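Local coordinates for protein catechol 1,2-dioxygenase (Acinetobacter sp., PDB 1DMH) that catalyses the intradiol ring cleavage of catechol with O2 to cis,cis-muconate, using one Fe(3+) ion per subunit, in the beta-ketoadipate pathway of aromatic degradation, at residues I135-I140 with E285-L290; Y164-P169 with N177-I182; T239-A244 with L261-V266. All blocks are in the same frame, centred on the assembly; numbering follows the deposited sequence.

Contact 1: I135-I140 with E285-L290; sequences ILHGTI and EMVFDL
Two segments, I135-I140 and E285-L290, run side by side in the same direction, with the strand axes of 135-140 and 285-287 16° apart. At the N-terminal end the backbone pairing is regular: M286 sits between I135 and H137, giving its N to I135 O (3.1 Å) and accepting H137 N on its own O, and F288 N then reaches H137 O. The next link is different. T139 N does not take F288 O but the side-chain OD1 of D289 (2.8 Å), which it meets from above the carboxylate plane. F288 O, hydrogen-bonded by the hydroxyl of Y190, comes within 3.4 Å of G138 CA, an approach that depends on G138 having no side chain. Main-chain pairing resumes with L290 N on T139 O.

On the face carrying H137, E285 and V287, the imidazole is turned back across the neighbouring strand. Its CG sits between backbone N and carbonyl carbon (chi1 60°), and this brings NE2 to E285 OE2 (2.7 Å), with the oxygen near the ring plane but the carboxylate twisted 51° from it. The extended E285 chain rises to meet the ring, and V287 CG2 nestles obliquely against H137 CE1 at 3.4 Å. E285 OE1 has a weak second partner in H268 NE2. With I135 also on it, this face is of mixed character.

On the opposite face, L136 leans over the M286 peptide, with CD2 at 3.6 Å from M286 O, and I140 and L290 lie alongside, CD1 to CD1 at 3.6 Å. L136 packs on Y227, I140 on V229, L290 on both, and M286 on I241. The parallel pair thus lies in the mixed sheet of the intradiol dioxygenase catalytic domain, a beta-sandwich fold.

Contact 2: Y164-P169 with N177-I182; sequences YSHFDP and NMRRSI. With FE (Fe (III) ion), chain C; MCT (4-methylcatechol), chain D.
Three rings border the guanidinium of R179, none stacked flat on it. H166 presents its edge, CD2 lying 3.7 Å from R179 NE, and F167 likewise turns an edge to NH2, its CD2 at 3.5 Å and its plane 63° from the guanidinium; the Y164 ring meets NH2 obliquely. At the guanidinium's own edge, in its plane, lies the carbonyl of S165. R179 NH2 gives that oxygen a nearly straight bond (2.8 Å, 162°), and NE turns to S165 OG at 2.8 Å, with only a weak pull on S165 O. The arginine thus holds S165 side-on, one nitrogen to each of two oxygens, while its NH1 bonds L109 O.

S165 OG, placed between its backbone N and carbonyl carbon, donates a hydrogen bond to N177 O (2.8 Å) on a carbonyl lone pair, and a water joins S165 N to the same oxygen. S165 and H166 are the central residues of a type II beta turn from Y164 to F167, closed by F167 N on Y164 O. The turn belongs to the loop that carries an iron ligand of this non-haem ferric centre: Y164 OH binds Fe at 1.9 Å, and H224 and H226 add two nitrogens. The 4-methylcatechol chelates the metal through both oxygens, its O4 lying 2.6 Å from Y164 OH. R179, whose NH2 also rests 3.6 Å from Y164 CB, is a second-shell residue that probably helps to position the backbone next to the tyrosine. H166 NE2 accepts from F176 N, which ties the imidazole to the chain just before N177.

Contact 3: T239-A244 with L261-V266; sequences TQINVA and LVVDAV
Strands 237-243 and 262-268 are parallel neighbours in the mixed sheet of the catalytic domain, joined by a connection without helix, and their pairing is short. N242 N gives a straight bond to L261 O (2.7 Å, 169°). V263 then straddles N242 and A244: its N bonds N242 O at 2.8 Å, and A244 N reaches V263 O at 2.8 Å from above the carbonyl plane. Past A244 a water bridges A244 O and A265 N.

At the other end the side chain of L261 lies along the T239-Q240 backbone. Its CB rests 3.4 Å from Q240 O and its forked tip straddles T239 OG1, with CD1 at 3.4 Å; that hydroxyl is hydrogen-bonded to P102 O. I241 CG2 and V263 CG2 touch at 3.8 Å, both packing on F288, while A244 CB meets V262 CG1 on the other face.

The Q240 side chain lies beside H224 and H226, with a weak hydrogen bond to R221. Its backbone O, and N242 ND2, are buried without any polar partner in the model; leaving these two atoms unpaired would probably cost some stability, against which stand the three main-chain bonds.

Along the chain contact 1 encloses the other two: strand 133-141 comes first, contact 2 and then contact 3 follow in series, and strand 283-291 returns to close the loop. All three reach one mixed sheet of the catalytic domain. Contacts 1 and 3 have centres about 10 Å apart, because strands 262-268 and 283-291 are adjacent, antiparallel neighbours in the sheet; E285 N and V266 O, 2.7 Å apart, probably hydrogen bond, and F288 and M286 pack on I241 and V263. Contact 2 lies about 19 Å, centre to centre, from each and touches neither. It carries an iron ligand itself, whereas contact 3 borders the site through Q240 and the L136 side chain of contact 1 is about 13 Å from the iron.

Contact 1: I135-I140 with E285-L290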
# COMPACT_ATOMS: atom_id res chain seq x y z
N ILE A 135 36.77 -16.30 -0.62
CA ILE A 135 37.77 -15.23 -0.39
C ILE A 135 37.39 -14.23 -1.50
O ILE A 135 37.48 -14.55 -2.68
CB ILE A 135 39.25 -15.71 -0.66
CG1 ILE A 135 39.61 -16.85 0.30
CG2 ILE A 135 40.25 -14.55 -0.53
CD1 ILE A 135 39.48 -16.49 1.73
N LEU A 136 36.94 -13.03 -1.12
CA LEU A 136 36.53 -12.04 -2.11
C LEU A 136 37.47 -10.85 -1.95
O LEU A 136 37.64 -10.33 -0.85
CB LEU A 136 35.10 -11.61 -1.81
CG LEU A 136 34.13 -10.93 -2.80
CD1 LEU A 136 33.33 -9.95 -1.97
CD2 LEU A 136 34.80 -10.25 -3.96
N HIS A 137 38.08 -10.42 -3.03
CA HIS A 137 39.00 -9.31 -2.92
C HIS A 137 39.05 -8.50 -4.21
O HIS A 137 38.58 -8.94 -5.27
CB HIS A 137 40.38 -9.84 -2.52
CG HIS A 137 40.96 -10.82 -3.50
ND1 HIS A 137 41.79 -10.44 -4.54
CD2 HIS A 137 40.81 -12.16 -3.62
CE1 HIS A 137 42.12 -11.50 -5.26
NE2 HIS A 137 41.53 -12.55 -4.72
N GLY A 138 39.61 -7.31 -4.11
CA GLY A 138 39.71 -6.47 -5.28
C GLY A 138 40.38 -5.17 -4.94
O GLY A 138 40.86 -4.98 -3.82
N THR A 139 40.42 -4.28 -5.91
CA THR A 139 41.03 -2.98 -5.73
C THR A 139 39.99 -1.92 -6.05
O THR A 139 39.14 -2.12 -6.92
CB THR A 139 42.23 -2.79 -6.71
OG1 THR A 139 43.23 -3.78 -6.46
CG2 THR A 139 42.83 -1.38 -6.55
N ILE A 140 40.04 -0.80 -5.34
CA ILE A 140 39.12 0.30 -5.63
C ILE A 140 39.93 1.36 -6.39
O ILE A 140 40.99 1.76 -5.93
CB ILE A 140 38.56 0.93 -4.34
CG1 ILE A 140 37.79 -0.12 -3.53
CG2 ILE A 140 37.68 2.14 -4.70
CD1 ILE A 140 36.63 -0.76 -4.31
N GLU A 285 37.16 -18.45 -4.86
CA GLU A 285 37.77 -17.12 -4.91
C GLU A 285 37.11 -16.26 -6.00
O GLU A 285 36.88 -16.74 -7.13
CB GLU A 285 39.28 -17.21 -5.18
CG GLU A 285 39.95 -15.85 -5.37
CD GLU A 285 41.43 -15.96 -5.67
OE1 GLU A 285 41.81 -16.84 -6.47
OE2 GLU A 285 42.22 -15.15 -5.13
N MET A 286 36.80 -15.02 -5.65
CA MET A 286 36.21 -14.05 -6.57
C MET A 286 37.02 -12.76 -6.44
O MET A 286 37.36 -12.34 -5.34
CB MET A 286 34.75 -13.74 -6.25
CG MET A 286 33.81 -14.94 -6.37
SD MET A 286 32.08 -14.57 -5.93
CE MET A 286 31.59 -13.60 -7.28
N VAL A 287 37.38 -12.17 -7.57
CA VAL A 287 38.12 -10.93 -7.60
C VAL A 287 37.16 -9.92 -8.24
O VAL A 287 36.55 -10.22 -9.26
CB VAL A 287 39.39 -11.04 -8.49
CG1 VAL A 287 40.18 -9.73 -8.47
CG2 VAL A 287 40.25 -12.18 -8.02
N PHE A 288 36.99 -8.75 -7.64
CA PHE A 288 36.11 -7.76 -8.26
C PHE A 288 36.63 -6.38 -7.91
O PHE A 288 36.66 -6.00 -6.74
CB PHE A 288 34.66 -7.90 -7.79
CG PHE A 288 33.71 -6.99 -8.52
CD1 PHE A 288 33.55 -7.11 -9.91
CD2 PHE A 288 33.01 -5.99 -7.86
CE1 PHE A 288 32.71 -6.24 -10.62
CE2 PHE A 288 32.18 -5.12 -8.57
CZ PHE A 288 32.04 -5.25 -9.96
N ASP A 289 37.07 -5.65 -8.94
CA ASP A 289 37.57 -4.28 -8.75
C ASP A 289 36.44 -3.33 -9.07
O ASP A 289 35.60 -3.61 -9.94
CB ASP A 289 38.71 -3.93 -9.71
CG ASP A 289 39.89 -4.85 -9.58
OD1 ASP A 289 40.15 -5.37 -8.47
OD2 ASP A 289 40.59 -5.02 -10.58
N LEU A 290 36.44 -2.19 -8.39
CA LEU A 290 35.42 -1.17 -8.62
C LEU A 290 36.09 0.15 -8.93
O LEU A 290 37.09 0.50 -8.31
CB LEU A 290 34.53 -1.00 -7.39
CG LEU A 290 33.75 -2.27 -7.03
CD1 LEU A 290 34.63 -3.09 -6.12
CD2 LEU A 290 32.42 -1.96 -6.34
O HOH W 1 42.30 -6.71 -7.89

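Contact 2: Y164-P169 with N177-I182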
# COMPACT_ATOMS: atom_id res chain seq x y z
N TYR A 164 19.38 -13.09 5.18
CA TYR A 164 20.29 -12.04 5.62
C TYR A 164 20.13 -11.83 7.12
O TYR A 164 19.04 -12.05 7.66
CB TYR A 164 19.95 -10.69 4.97
CG TYR A 164 20.25 -10.55 3.49
CD1 TYR A 164 19.43 -11.15 2.51
CD2 TYR A 164 21.34 -9.80 3.07
CE1 TYR A 164 19.71 -10.98 1.15
CE2 TYR A 164 21.62 -9.62 1.73
CZ TYR A 164 20.81 -10.21 0.78
OH TYR A 164 21.15 -10.03 -0.52
N SER A 165 21.20 -11.40 7.78
CA SER A 165 21.11 -11.11 9.20
C SER A 165 20.15 -9.92 9.33
O SER A 165 20.06 -9.08 8.42
CB SER A 165 22.51 -10.78 9.79
OG SER A 165 23.13 -9.68 9.18
N HIS A 166 19.42 -9.88 10.45
CA HIS A 166 18.44 -8.84 10.75
C HIS A 166 17.13 -9.02 9.97
O HIS A 166 16.16 -8.32 10.22
CB HIS A 166 19.06 -7.46 10.51
CG HIS A 166 20.27 -7.21 11.35
ND1 HIS A 166 20.19 -6.99 12.71
CD2 HIS A 166 21.59 -7.25 11.05
CE1 HIS A 166 21.42 -6.92 13.21
NE2 HIS A 166 22.28 -7.07 12.23
N PHE A 167 17.09 -9.97 9.03
CA PHE A 167 15.87 -10.24 8.27
C PHE A 167 15.72 -11.75 8.09
O PHE A 167 15.08 -12.20 7.15
CB PHE A 167 15.89 -9.60 6.87
CG PHE A 167 16.11 -8.13 6.88
CD1 PHE A 167 15.04 -7.26 7.03
CD2 PHE A 167 17.40 -7.60 6.78
CE1 PHE A 167 15.23 -5.88 7.09
CE2 PHE A 167 17.61 -6.22 6.84
CZ PHE A 167 16.52 -5.36 6.99
N ASP A 168 16.31 -12.51 9.01
CA ASP A 168 16.27 -13.96 8.96
C ASP A 168 14.99 -14.45 9.61
O ASP A 168 14.83 -14.36 10.83
CB ASP A 168 17.45 -14.56 9.70
CG ASP A 168 17.61 -16.04 9.42
OD1 ASP A 168 16.58 -16.73 9.26
OD2 ASP A 168 18.77 -16.52 9.39
N PRO A 169 14.07 -15.00 8.80
CA PRO A 169 12.78 -15.52 9.27
C PRO A 169 12.86 -16.71 10.23
O PRO A 169 11.90 -17.00 10.94
CB PRO A 169 12.09 -15.91 7.96
CG PRO A 169 13.27 -16.37 7.11
CD PRO A 169 14.18 -15.18 7.34
N ASN A 177 25.98 -10.41 10.91
CA ASN A 177 26.59 -11.57 10.30
C ASN A 177 26.56 -11.30 8.79
O ASN A 177 25.52 -10.88 8.26
CB ASN A 177 25.78 -12.84 10.61
CG ASN A 177 26.50 -14.11 10.16
OD1 ASN A 177 25.85 -15.10 9.80
ND2 ASN A 177 27.82 -14.10 10.22
N MET A 178 27.70 -11.52 8.12
CA MET A 178 27.88 -11.31 6.68
C MET A 178 27.64 -9.86 6.23
O MET A 178 27.16 -9.61 5.13
CB MET A 178 26.97 -12.28 5.91
CG MET A 178 27.27 -13.78 6.25
SD MET A 178 26.10 -14.92 5.47
CE MET A 178 24.56 -14.27 6.15
N ARG A 179 27.99 -8.92 7.10
CA ARG A 179 27.85 -7.49 6.83
C ARG A 179 29.10 -6.80 7.42
O ARG A 179 29.30 -6.84 8.63
CB ARG A 179 26.59 -6.91 7.51
CG ARG A 179 25.24 -7.44 7.03
CD ARG A 179 24.10 -6.89 7.91
NE ARG A 179 22.77 -7.38 7.54
CZ ARG A 179 22.09 -6.99 6.46
NH1 ARG A 179 22.61 -6.08 5.64
NH2 ARG A 179 20.88 -7.48 6.23
N ARG A 180 29.92 -6.17 6.58
CA ARG A 180 31.11 -5.48 7.07
C ARG A 180 31.43 -4.23 6.26
O ARG A 180 30.98 -4.07 5.12
CB ARG A 180 32.34 -6.39 6.99
CG ARG A 180 32.39 -7.58 7.93
CD ARG A 180 32.49 -7.18 9.40
NE ARG A 180 32.61 -8.37 10.23
CZ ARG A 180 31.61 -9.16 10.62
NH1 ARG A 180 30.35 -8.86 10.31
NH2 ARG A 180 31.86 -10.22 11.37
N SER A 181 32.21 -3.33 6.87
CA SER A 181 32.69 -2.13 6.19
C SER A 181 34.19 -2.31 6.16
O SER A 181 34.79 -2.62 7.19
CB SER A 181 32.36 -0.86 6.96
OG SER A 181 30.98 -0.61 6.92
N ILE A 182 34.79 -2.14 5.00
CA ILE A 182 36.23 -2.28 4.89
C ILE A 182 36.85 -1.03 4.31
O ILE A 182 36.41 -0.53 3.28
CB ILE A 182 36.60 -3.50 4.05
CG1 ILE A 182 36.04 -4.73 4.75
CG2 ILE A 182 38.14 -3.61 3.86
CD1 ILE A 182 36.45 -5.94 4.14
FE FE C . 20.34 -9.05 -1.96
C1 MCT D . 15.60 -7.84 -3.27
C2 MCT D . 16.91 -7.33 -3.36
C3 MCT D . 17.95 -8.04 -2.74
O3 MCT D . 19.23 -7.55 -2.82
C4 MCT D . 17.72 -9.22 -2.04
O4 MCT D . 18.78 -9.87 -1.46
C5 MCT D . 16.46 -9.74 -1.94
C6 MCT D . 15.34 -9.01 -2.59
C MCT D . 14.45 -7.08 -3.95
O HOH W 2 23.45 -10.75 6.03
O HOH W 3 18.27 -7.67 -1.31

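Contact 3: T239-A244 with L261-V266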
# COMPACT_ATOMS: atom_id res chain seq x y z
N THR A 239 26.12 -0.99 -6.05
CA THR A 239 26.13 -1.99 -7.09
C THR A 239 26.12 -3.38 -6.46
O THR A 239 25.92 -3.53 -5.26
CB THR A 239 27.39 -1.80 -8.04
OG1 THR A 239 27.24 -2.62 -9.20
CG2 THR A 239 28.68 -2.21 -7.33
N GLN A 240 26.27 -4.42 -7.27
CA GLN A 240 26.31 -5.76 -6.70
C GLN A 240 26.98 -6.65 -7.73
O GLN A 240 27.15 -6.25 -8.88
CB GLN A 240 24.90 -6.28 -6.44
CG GLN A 240 24.31 -6.90 -7.67
CD GLN A 240 22.91 -7.49 -7.48
OE1 GLN A 240 22.46 -8.27 -8.34
NE2 GLN A 240 22.22 -7.10 -6.41
N ILE A 241 27.40 -7.84 -7.30
CA ILE A 241 27.96 -8.78 -8.27
C ILE A 241 27.14 -10.06 -8.20
O ILE A 241 26.61 -10.40 -7.15
CB ILE A 241 29.46 -9.09 -8.05
CG1 ILE A 241 29.75 -9.53 -6.61
CG2 ILE A 241 30.27 -7.87 -8.46
CD1 ILE A 241 31.23 -9.83 -6.32
N ASN A 242 27.02 -10.70 -9.35
CA ASN A 242 26.28 -11.94 -9.52
C ASN A 242 27.25 -13.09 -9.64
O ASN A 242 28.25 -12.98 -10.35
CB ASN A 242 25.48 -11.87 -10.82
CG ASN A 242 24.29 -11.03 -10.70
OD1 ASN A 242 23.31 -11.44 -10.09
ND2 ASN A 242 24.35 -9.80 -11.22
N VAL A 243 26.96 -14.18 -8.96
CA VAL A 243 27.83 -15.34 -9.05
C VAL A 243 27.54 -16.01 -10.40
O VAL A 243 26.40 -16.41 -10.69
CB VAL A 243 27.58 -16.32 -7.87
CG1 VAL A 243 28.43 -17.57 -8.02
CG2 VAL A 243 27.88 -15.61 -6.54
N ALA A 244 28.57 -16.11 -11.24
CA ALA A 244 28.38 -16.71 -12.56
C ALA A 244 27.86 -18.16 -12.47
O ALA A 244 28.20 -18.91 -11.55
CB ALA A 244 29.70 -16.63 -13.39
N LEU A 261 28.83 -7.18 -14.24
CA LEU A 261 28.64 -7.44 -12.81
C LEU A 261 28.51 -8.94 -12.51
O LEU A 261 28.22 -9.34 -11.37
CB LEU A 261 27.41 -6.71 -12.28
CG LEU A 261 27.42 -5.18 -12.38
CD1 LEU A 261 26.13 -4.62 -11.77
CD2 LEU A 261 28.66 -4.60 -11.68
N VAL A 262 28.72 -9.78 -13.53
CA VAL A 262 28.65 -11.24 -13.36
C VAL A 262 30.09 -11.69 -13.15
O VAL A 262 30.93 -11.50 -14.02
CB VAL A 262 28.05 -11.92 -14.61
CG1 VAL A 262 28.02 -13.42 -14.43
CG2 VAL A 262 26.66 -11.36 -14.88
N VAL A 263 30.37 -12.31 -12.01
CA VAL A 263 31.73 -12.73 -11.69
C VAL A 263 31.86 -14.24 -11.42
O VAL A 263 31.01 -14.84 -10.76
CB VAL A 263 32.20 -11.90 -10.43
CG1 VAL A 263 33.62 -12.27 -10.02
CG2 VAL A 263 32.08 -10.39 -10.73
N ASP A 264 32.92 -14.85 -11.94
CA ASP A 264 33.15 -16.28 -11.73
C ASP A 264 33.77 -16.53 -10.36
O ASP A 264 34.71 -15.85 -9.96
CB ASP A 264 34.15 -16.87 -12.73
CG ASP A 264 33.77 -16.60 -14.17
OD1 ASP A 264 32.63 -16.93 -14.58
OD2 ASP A 264 34.63 -16.07 -14.91
N ALA A 265 33.25 -17.52 -9.65
CA ALA A 265 33.81 -17.90 -8.36
C ALA A 265 34.68 -19.12 -8.68
O ALA A 265 34.16 -20.21 -8.94
CB ALA A 265 32.71 -18.29 -7.39
N VAL A 266 35.99 -18.94 -8.70
CA VAL A 266 36.93 -20.02 -8.99
C VAL A 266 37.14 -20.95 -7.79
O VAL A 266 37.41 -20.48 -6.68
CB VAL A 266 38.29 -19.43 -9.39
CG1 VAL A 266 39.31 -20.53 -9.55
CG2 VAL A 266 38.14 -18.63 -10.66
O HOH W 4 30.85 -19.03 -10.77